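Local coordinates for protein fructose-2,6-bisphosphatase TIGAR B (Danio rerio, PDB 3E9D) that probably hydrolyses fructose-2,6-bisphosphate to fructose 6-phosphate and phosphate, acting through a covalent phosphoenzyme intermediate and thereby restraining glycolysis, at residues 87-92 with 181-186; 28-33 with 58-63. All coordinates share one frame; numbering follows the deposited sequence.

Contact 1: residues 87-92 with 181-186; sequences LRERGF and VSHGAF. With PO4 (phosphate ion), chain C.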
ATOM      1  N   LEU A  87      -4.552  -7.149  -4.405  1.00 17.08           N
ATOM      2  CA  LEU A  87      -4.414  -6.226  -3.264  1.00 17.84           C
ATOM      3  C   LEU A  87      -5.327  -6.496  -2.050  1.00 17.70           C
ATOM      4  O   LEU A  87      -5.332  -5.687  -1.105  1.00 18.48           O
ATOM      5  CB  LEU A  87      -4.639  -4.775  -3.720  1.00 16.88           C
ATOM      6  CG  LEU A  87      -3.722  -4.251  -4.825  1.00 18.69           C
ATOM      7  CD1 LEU A  87      -4.111  -2.809  -5.200  1.00 16.71           C
ATOM      8  CD2 LEU A  87      -2.242  -4.314  -4.364  1.00 19.41           C
ATOM      9  N   ARG A  88      -6.117  -7.572  -2.083  1.00 17.07           N
ATOM     10  CA  ARG A  88      -7.021  -7.902  -0.973  1.00 17.07           C
ATOM     11  C   ARG A  88      -6.251  -8.209   0.295  1.00 17.16           C
ATOM     12  O   ARG A  88      -5.078  -8.620   0.255  1.00 16.52           O
ATOM     13  CB  ARG A  88      -7.967  -9.074  -1.310  1.00 17.25           C
ATOM     14  CG  ARG A  88      -7.278 -10.453  -1.483  1.00 16.95           C
ATOM     15  CD  ARG A  88      -8.245 -11.461  -2.187  1.00 17.32           C
ATOM     16  NE  ARG A  88      -7.641 -12.787  -2.329  1.00 17.39           N
ATOM     17  CZ  ARG A  88      -6.843 -13.167  -3.330  1.00 18.19           C
ATOM     18  NH1 ARG A  88      -6.512 -12.322  -4.309  1.00 17.25           N
ATOM     19  NH2 ARG A  88      -6.365 -14.406  -3.350  1.00 18.20           N
ATOM     20  N   GLU A  89      -6.932  -8.027   1.416  1.00 17.30           N
ATOM     21  CA  GLU A  89      -6.357  -8.275   2.717  1.00 17.23           C
ATOM     22  C   GLU A  89      -5.952  -9.752   2.875  1.00 17.94           C
ATOM     23  O   GLU A  89      -6.535 -10.632   2.245  1.00 17.74           O
ATOM     24  CB  GLU A  89      -7.383  -7.898   3.798  1.00 17.31           C
ATOM     25  CG  GLU A  89      -6.895  -8.080   5.260  1.00 17.73           C
ATOM     26  CD  GLU A  89      -5.592  -7.323   5.561  1.00 20.27           C
ATOM     27  OE1 GLU A  89      -4.594  -7.529   4.834  1.00 19.33           O
ATOM     28  OE2 GLU A  89      -5.558  -6.517   6.533  1.00 20.48           O
ATOM     29  N   ARG A  90      -4.954 -10.004   3.722  1.00 17.77           N
ATOM     30  CA  ARG A  90      -4.638 -11.346   4.158  1.00 18.46           C
ATOM     31  C   ARG A  90      -5.898 -12.110   4.579  1.00 18.82           C
ATOM     32  O   ARG A  90      -6.742 -11.590   5.326  1.00 18.54           O
ATOM     33  CB  ARG A  90      -3.652 -11.288   5.325  1.00 18.17           C
ATOM     34  CG  ARG A  90      -3.272 -12.656   5.856  1.00 18.40           C
ATOM     35  CD  ARG A  90      -2.079 -12.543   6.805  1.00 21.35           C
ATOM     36  NE  ARG A  90      -1.648 -13.881   7.180  1.00 21.99           N
ATOM     37  CZ  ARG A  90      -0.744 -14.146   8.111  1.00 23.11           C
ATOM     38  NH1 ARG A  90      -0.144 -13.150   8.775  1.00 20.85           N
ATOM     39  NH2 ARG A  90      -0.442 -15.412   8.369  1.00 20.45           N
ATOM     40  N   GLY A  91      -6.032 -13.345   4.091  1.00 19.36           N
ATOM     41  CA  GLY A  91      -7.166 -14.182   4.487  1.00 18.53           C
ATOM     42  C   GLY A  91      -6.982 -14.717   5.895  1.00 18.53           C
ATOM     43  O   GLY A  91      -5.899 -15.185   6.247  1.00 18.50           O
ATOM     44  N   PHE A  92      -8.046 -14.664   6.698  1.00 18.96           N
ATOM     45  CA  PHE A  92      -7.988 -15.175   8.077  1.00 19.83           C
ATOM     46  C   PHE A  92      -8.888 -16.384   8.324  1.00 19.04           C
ATOM     47  O   PHE A  92      -9.004 -16.824   9.456  1.00 18.99           O
ATOM     48  CB  PHE A  92      -8.280 -14.048   9.098  1.00 20.34           C
ATOM     49  CG  PHE A  92      -7.226 -12.968   9.098  1.00 23.45           C
ATOM     50  CD1 PHE A  92      -5.963 -13.220   9.617  1.00 26.04           C
ATOM     51  CD2 PHE A  92      -7.478 -11.733   8.521  1.00 26.00           C
ATOM     52  CE1 PHE A  92      -4.973 -12.239   9.583  1.00 28.20           C
ATOM     53  CE2 PHE A  92      -6.483 -10.737   8.489  1.00 28.45           C
ATOM     54  CZ  PHE A  92      -5.248 -10.990   9.015  1.00 26.38           C
ATOM     55  N   VAL A 181      -4.526   1.491  -3.007  1.00 18.25           N
ATOM     56  CA  VAL A 181      -5.370   1.509  -1.799  1.00 17.67           C
ATOM     57  C   VAL A 181      -5.643   0.064  -1.387  1.00 17.67           C
ATOM     58  O   VAL A 181      -6.165  -0.717  -2.176  1.00 17.05           O
ATOM     59  CB  VAL A 181      -6.669   2.353  -1.982  1.00 17.46           C
ATOM     60  CG1 VAL A 181      -7.485   2.406  -0.670  1.00 17.03           C
ATOM     61  CG2 VAL A 181      -6.302   3.790  -2.399  1.00 18.22           C
ATOM     62  N   SER A 182      -5.276  -0.274  -0.155  1.00 17.48           N
ATOM     63  CA  SER A 182      -5.261  -1.655   0.295  1.00 18.21           C
ATOM     64  C   SER A 182      -5.533  -1.785   1.811  1.00 18.53           C
ATOM     65  O   SER A 182      -6.279  -0.988   2.402  1.00 18.65           O
ATOM     66  CB  SER A 182      -3.918  -2.324  -0.113  1.00 18.20           C
ATOM     67  OG  SER A 182      -3.918  -3.736   0.109  1.00 18.37           O
ATOM     68  N   HIS A 183      -4.924  -2.796   2.421  1.00 18.31           N
ATOM     69  CA  HIS A 183      -5.311  -3.258   3.737  1.00 18.84           C
ATOM     70  C   HIS A 183      -4.085  -3.417   4.646  1.00 18.84           C
ATOM     71  O   HIS A 183      -2.973  -3.608   4.153  1.00 19.06           O
ATOM     72  CB  HIS A 183      -6.046  -4.586   3.590  1.00 18.80           C
ATOM     73  CG  HIS A 183      -7.225  -4.503   2.680  1.00 18.59           C
ATOM     74  ND1 HIS A 183      -8.487  -4.197   3.134  1.00 18.18           N
ATOM     75  CD2 HIS A 183      -7.327  -4.641   1.336  1.00 17.22           C
ATOM     76  CE1 HIS A 183      -9.321  -4.160   2.109  1.00 18.45           C
ATOM     77  NE2 HIS A 183      -8.641  -4.429   1.008  1.00 18.95           N
ATOM     78  N   GLY A 184      -4.312  -3.360   5.957  1.00 18.04           N
ATOM     79  CA  GLY A 184      -3.243  -3.239   6.930  1.00 18.87           C
ATOM     80  C   GLY A 184      -2.244  -4.379   6.923  1.00 19.18           C
ATOM     81  O   GLY A 184      -1.044  -4.144   6.830  1.00 19.96           O
ATOM     82  N   ALA A 185      -2.731  -5.610   7.025  1.00 18.97           N
ATOM     83  CA  ALA A 185      -1.830  -6.756   7.065  1.00 19.00           C
ATOM     84  C   ALA A 185      -1.093  -6.899   5.738  1.00 18.72           C
ATOM     85  O   ALA A 185       0.128  -7.067   5.719  1.00 18.17           O
ATOM     86  CB  ALA A 185      -2.560  -8.036   7.447  1.00 18.79           C
ATOM     87  N   PHE A 186      -1.831  -6.791   4.629  1.00 18.52           N
ATOM     88  CA  PHE A 186      -1.199  -6.824   3.298  1.00 17.62           C
ATOM     89  C   PHE A 186      -0.099  -5.762   3.112  1.00 17.15           C
ATOM     90  O   PHE A 186       1.004  -6.069   2.621  1.00 16.52           O
ATOM     91  CB  PHE A 186      -2.252  -6.643   2.207  1.00 17.79           C
ATOM     92  CG  PHE A 186      -1.694  -6.739   0.821  1.00 19.11           C
ATOM     93  CD1 PHE A 186      -1.593  -7.976   0.187  1.00 18.27           C
ATOM     94  CD2 PHE A 186      -1.276  -5.585   0.137  1.00 18.52           C
ATOM     95  CE1 PHE A 186      -1.081  -8.072  -1.123  1.00 20.14           C
ATOM     96  CE2 PHE A 186      -0.756  -5.676  -1.154  1.00 19.11           C
ATOM     97  CZ  PHE A 186      -0.665  -6.923  -1.788  1.00 19.89           C
TER
HETATM   98  P   PO4 C 266      -8.027  -4.304   7.130  1.00 27.55           P
HETATM   99  O1  PO4 C 266      -8.832  -4.715   5.923  1.00 25.93           O
HETATM  100  O2  PO4 C 266      -6.954  -3.294   6.797  1.00 24.64           O
HETATM  101  O3  PO4 C 266      -8.923  -3.671   8.169  1.00 28.72           O
HETATM  102  O4  PO4 C 266      -7.401  -5.525   7.769  1.00 27.85           O
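Glu89 meets the first turn of helix 184-197 through two of its backbone N-H groups. Phe186 N reaches Glu89 OE1 at 2.9 Å (N-H...O 148°), and Ala185 N reaches Glu89 OE2 at 3.0 Å (157°), each on the syn lone pair. Arg90 N, next in Glu89's own segment, is a third donor, bonded to Glu89 OE1 from the anti side at 2.7 Å, so the carboxylate has little room to rotate. A bend at chi2 (55°) turns CD of Glu89 toward the helix start. One more hydrogen bond runs from Ser182 OG to a lone pair of Leu87 O, in the carbonyl plane, at 2.7 Å.

Packing contacts lie beside these. Glu89 CB makes a CH-pi contact over one face of the His183 ring, 4.0 Å from its centroid, while Leu87 O lies at the ring edge. Leu87 CD2 touches Phe186 CE2 at 3.8 Å.

A phosphate ion is bound by His183 ND1 through its O1 (2.9 Å) and by Gly184 N through its O2; Ser57 OG is hydrogen-bonded to His183 NE2. Glu89 OE2 lies 2.4 Å from phosphate O4. Both side chains therefore border the phosphate, consistent with their inferred roles as proton donor/acceptor (Glu89) and transition-state stabiliser (His183).

Contact 2: residues 28-33 with 58-63; sequences DTPLSD and NLQRAI. With PO4 (phosphate ion), chain C.
Asp28 OD1 accepts the backbone N-H of Gln60, in the first turn of helix 60-71, on its syn lone pair. At 2.7 Å and an N-H...O angle of 159°, this is a short, fairly straight bond. The aspartate CG is anti to the backbone N (chi1 -160°), which carries the carboxylate to the helix start, where the N-terminal end would probably favour its negative charge.

The tight part lies deeper. Leu31 CD2 packs on Arg61 O at 3.6 Å, and Arg61 CB rests against Thr29 O. One water lies between the two segments: it donates to Asp28 OD1 and Thr29 O and accepts from Arg61 N and NH1. It thereby links Asp28 OD1 to Arg61 NH1, which at 4.6 Å are too far apart for a salt bridge. Arg61 runs extended from CG to NE, and its guanidinium presents an edge to phosphate O1, with NE and NH2 of Arg61 each 2.9 Å from that oxygen. Arg61 NH2 has a second acceptor in Gly24 O.

Toward solvent the fit is looser. A second water bridges Asp28 OD2 and Asn58 O, and the extended Gln60 side chain lies across exposed Pro30, with Gln60 CD 3.7 Å from Pro30 CB. An alanine in place of Gln60 would keep the backbone bond to Asp28 but would probably open a gap beside the proline ring.

In the fold, the 28-33 loop runs beside the start of helix 60-71, which follows strand 53-56. Leu31 also touches Thr65 and Ile68 farther along that helix, and Leu31 N is bonded to Gln64 OE1. The loop then ends at Ser32, the N-cap of helix 33-45, whose OG takes the N-H of Gly35.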
ATOM      1  N   ASP A  28     -17.314  -8.318   3.689  1.00 25.54           N
ATOM      2  CA  ASP A  28     -17.085  -7.159   2.829  1.00 25.98           C
ATOM      3  C   ASP A  28     -17.795  -5.894   3.361  1.00 26.03           C
ATOM      4  O   ASP A  28     -18.591  -5.274   2.676  1.00 26.48           O
ATOM      5  CB  ASP A  28     -17.508  -7.492   1.386  1.00 25.97           C
ATOM      6  CG  ASP A  28     -16.876  -6.565   0.341  1.00 26.25           C
ATOM      7  OD1 ASP A  28     -15.956  -5.781   0.653  1.00 26.47           O
ATOM      8  OD2 ASP A  28     -17.295  -6.636  -0.825  1.00 26.72           O
ATOM      9  N   THR A  29     -17.471  -5.516   4.586  1.00 26.04           N
ATOM     10  CA  THR A  29     -18.090  -4.376   5.258  1.00 26.63           C
ATOM     11  C   THR A  29     -17.743  -3.014   4.622  1.00 25.16           C
ATOM     12  O   THR A  29     -16.662  -2.841   4.045  1.00 24.10           O
ATOM     13  CB  THR A  29     -17.605  -4.304   6.688  1.00 27.19           C
ATOM     14  OG1 THR A  29     -16.174  -4.278   6.662  1.00 31.11           O
ATOM     15  CG2 THR A  29     -18.037  -5.516   7.473  1.00 29.22           C
ATOM     16  N   PRO A  30     -18.666  -2.039   4.743  1.00 24.46           N
ATOM     17  CA  PRO A  30     -18.395  -0.685   4.283  1.00 23.29           C
ATOM     18  C   PRO A  30     -17.660   0.185   5.318  1.00 22.52           C
ATOM     19  O   PRO A  30     -17.530  -0.199   6.485  1.00 22.53           O
ATOM     20  CB  PRO A  30     -19.798  -0.127   4.010  1.00 23.72           C
ATOM     21  CG  PRO A  30     -20.682  -0.833   5.044  1.00 24.40           C
ATOM     22  CD  PRO A  30     -20.082  -2.230   5.145  1.00 24.16           C
ATOM     23  N   LEU A  31     -17.188   1.354   4.880  1.00 21.18           N
ATOM     24  CA  LEU A  31     -16.658   2.369   5.784  1.00 19.78           C
ATOM     25  C   LEU A  31     -17.718   2.747   6.803  1.00 18.88           C
ATOM     26  O   LEU A  31     -18.908   2.782   6.486  1.00 18.35           O
ATOM     27  CB  LEU A  31     -16.277   3.635   5.010  1.00 19.89           C
ATOM     28  CG  LEU A  31     -15.144   3.580   3.975  1.00 20.79           C
ATOM     29  CD1 LEU A  31     -14.959   4.960   3.307  1.00 21.11           C
ATOM     30  CD2 LEU A  31     -13.872   3.123   4.635  1.00 21.15           C
ATOM     31  N   SER A  32     -17.274   3.019   8.021  1.00 17.56           N
ATOM     32  CA  SER A  32     -18.118   3.634   9.032  1.00 17.63           C
ATOM     33  C   SER A  32     -18.122   5.143   8.784  1.00 17.20           C
ATOM     34  O   SER A  32     -17.412   5.645   7.891  1.00 17.02           O
ATOM     35  CB  SER A  32     -17.555   3.346  10.416  1.00 17.12           C
ATOM     36  OG  SER A  32     -16.335   4.042  10.595  1.00 18.70           O
ATOM     37  N   ASP A  33     -18.921   5.865   9.559  1.00 17.25           N
ATOM     38  CA  ASP A  33     -18.890   7.333   9.502  1.00 16.94           C
ATOM     39  C   ASP A  33     -17.484   7.878   9.723  1.00 16.79           C
ATOM     40  O   ASP A  33     -17.038   8.788   9.008  1.00 16.07           O
ATOM     41  CB  ASP A  33     -19.836   7.983  10.506  1.00 16.17           C
ATOM     42  CG  ASP A  33     -19.955   9.499  10.270  1.00 17.99           C
ATOM     43  OD1 ASP A  33     -20.337   9.879   9.135  1.00 19.28           O
ATOM     44  OD2 ASP A  33     -19.629  10.306  11.172  1.00 15.78           O
ATOM     45  N   ASN A  58     -10.356  -5.313  -4.499  1.00 21.92           N
ATOM     46  CA  ASN A  58     -11.744  -5.609  -4.824  1.00 22.58           C
ATOM     47  C   ASN A  58     -12.715  -5.408  -3.640  1.00 21.86           C
ATOM     48  O   ASN A  58     -13.916  -5.582  -3.809  1.00 22.95           O
ATOM     49  CB  ASN A  58     -11.821  -7.094  -5.272  1.00 22.86           C
ATOM     50  CG  ASN A  58     -11.325  -8.044  -4.186  1.00 24.34           C
ATOM     51  OD1 ASN A  58     -10.182  -7.950  -3.756  1.00 27.56           O
ATOM     52  ND2 ASN A  58     -12.190  -8.947  -3.721  1.00 29.99           N
ATOM     53  N   LEU A  59     -12.206  -5.084  -2.447  1.00 20.73           N
ATOM     54  CA  LEU A  59     -13.037  -5.022  -1.227  1.00 20.29           C
ATOM     55  C   LEU A  59     -13.651  -3.629  -1.030  1.00 19.72           C
ATOM     56  O   LEU A  59     -12.989  -2.629  -1.256  1.00 18.04           O
ATOM     57  CB  LEU A  59     -12.232  -5.462   0.015  1.00 20.05           C
ATOM     58  CG  LEU A  59     -11.713  -6.919  -0.053  1.00 20.91           C
ATOM     59  CD1 LEU A  59     -10.701  -7.225   1.070  1.00 19.18           C
ATOM     60  CD2 LEU A  59     -12.881  -7.890  -0.027  1.00 21.90           C
ATOM     61  N   GLN A  60     -14.930  -3.599  -0.649  1.00 19.62           N
ATOM     62  CA  GLN A  60     -15.717  -2.363  -0.602  1.00 19.65           C
ATOM     63  C   GLN A  60     -15.037  -1.255   0.216  1.00 19.14           C
ATOM     64  O   GLN A  60     -14.981  -0.106  -0.234  1.00 19.45           O
ATOM     65  CB  GLN A  60     -17.129  -2.637  -0.060  1.00 20.06           C
ATOM     66  CG  GLN A  60     -17.955  -1.371   0.110  1.00 23.76           C
ATOM     67  CD  GLN A  60     -19.375  -1.606   0.601  1.00 27.50           C
ATOM     68  OE1 GLN A  60     -19.669  -2.580   1.311  1.00 30.28           O
ATOM     69  NE2 GLN A  60     -20.266  -0.694   0.234  1.00 28.27           N
ATOM     70  N   ARG A  61     -14.517  -1.597   1.399  1.00 18.34           N
ATOM     71  CA  ARG A  61     -13.898  -0.588   2.278  1.00 17.86           C
ATOM     72  C   ARG A  61     -12.754   0.159   1.578  1.00 17.96           C
ATOM     73  O   ARG A  61     -12.564   1.355   1.800  1.00 16.91           O
ATOM     74  CB  ARG A  61     -13.439  -1.192   3.624  1.00 17.38           C
ATOM     75  CG  ARG A  61     -12.431  -2.363   3.537  1.00 16.18           C
ATOM     76  CD  ARG A  61     -12.481  -3.183   4.837  1.00 16.61           C
ATOM     77  NE  ARG A  61     -11.487  -4.259   4.910  1.00 20.54           N
ATOM     78  CZ  ARG A  61     -11.706  -5.517   4.519  1.00 21.25           C
ATOM     79  NH1 ARG A  61     -12.882  -5.856   4.007  1.00 18.84           N
ATOM     80  NH2 ARG A  61     -10.754  -6.438   4.653  1.00 20.87           N
ATOM     81  N   ALA A  62     -12.010  -0.562   0.735  1.00 17.91           N
ATOM     82  CA  ALA A  62     -10.883  -0.005  -0.024  1.00 18.30           C
ATOM     83  C   ALA A  62     -11.363   0.792  -1.245  1.00 18.90           C
ATOM     84  O   ALA A  62     -10.903   1.933  -1.503  1.00 18.18           O
ATOM     85  CB  ALA A  62      -9.916  -1.149  -0.454  1.00 18.77           C
ATOM     86  N   ILE A  63     -12.298   0.199  -1.999  1.00 18.32           N
ATOM     87  CA  ILE A  63     -12.924   0.910  -3.119  1.00 18.67           C
ATOM     88  C   ILE A  63     -13.516   2.273  -2.706  1.00 17.76           C
ATOM     89  O   ILE A  63     -13.291   3.276  -3.381  1.00 17.55           O
ATOM     90  CB  ILE A  63     -14.011   0.054  -3.813  1.00 18.53           C
ATOM     91  CG1 ILE A  63     -13.348  -1.195  -4.433  1.00 19.67           C
ATOM     92  CG2 ILE A  63     -14.769   0.900  -4.887  1.00 18.40           C
ATOM     93  CD1 ILE A  63     -14.297  -2.308  -4.760  1.00 18.93           C
TER
HETATM   94  P   PO4 C 266      -8.027  -4.304   7.130  1.00 27.55           P
HETATM   95  O1  PO4 C 266      -8.832  -4.715   5.923  1.00 25.93           O
HETATM   96  O2  PO4 C 266      -6.954  -3.294   6.797  1.00 24.64           O
HETATM   97  O3  PO4 C 266      -8.923  -3.671   8.169  1.00 28.72           O
HETATM   98  O4  PO4 C 266      -7.401  -5.525   7.769  1.00 27.85           O
HETATM   99  O   HOH W   1     -14.921  -4.280   2.633  1.00 20.04           O
HETATM  100  O   HOH W   2     -16.648  -5.294  -2.916  1.00 26.31           O

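How the contacts relate
The two contacts hold different elements yet border one phosphate site. Contact 1, centred about 9 Å from the middle of the chain, joins the loop after strand 81-83 to the end of strand 177-182 and the start of helix 184-197, and none of its touching residues is exposed. Contact 2, centred about 16 Å out, sets a loop on the start of helix 60-71, with Asp28 and Pro30 exposed. Each places a carboxylate at a helix start, with two backbone N-H bonds from the helix in contact 1 and one in contact 2, where waters also meet the carboxylate. They meet where His183 packs on Leu59 and Arg61, and His183 and Arg61 share phosphate O1.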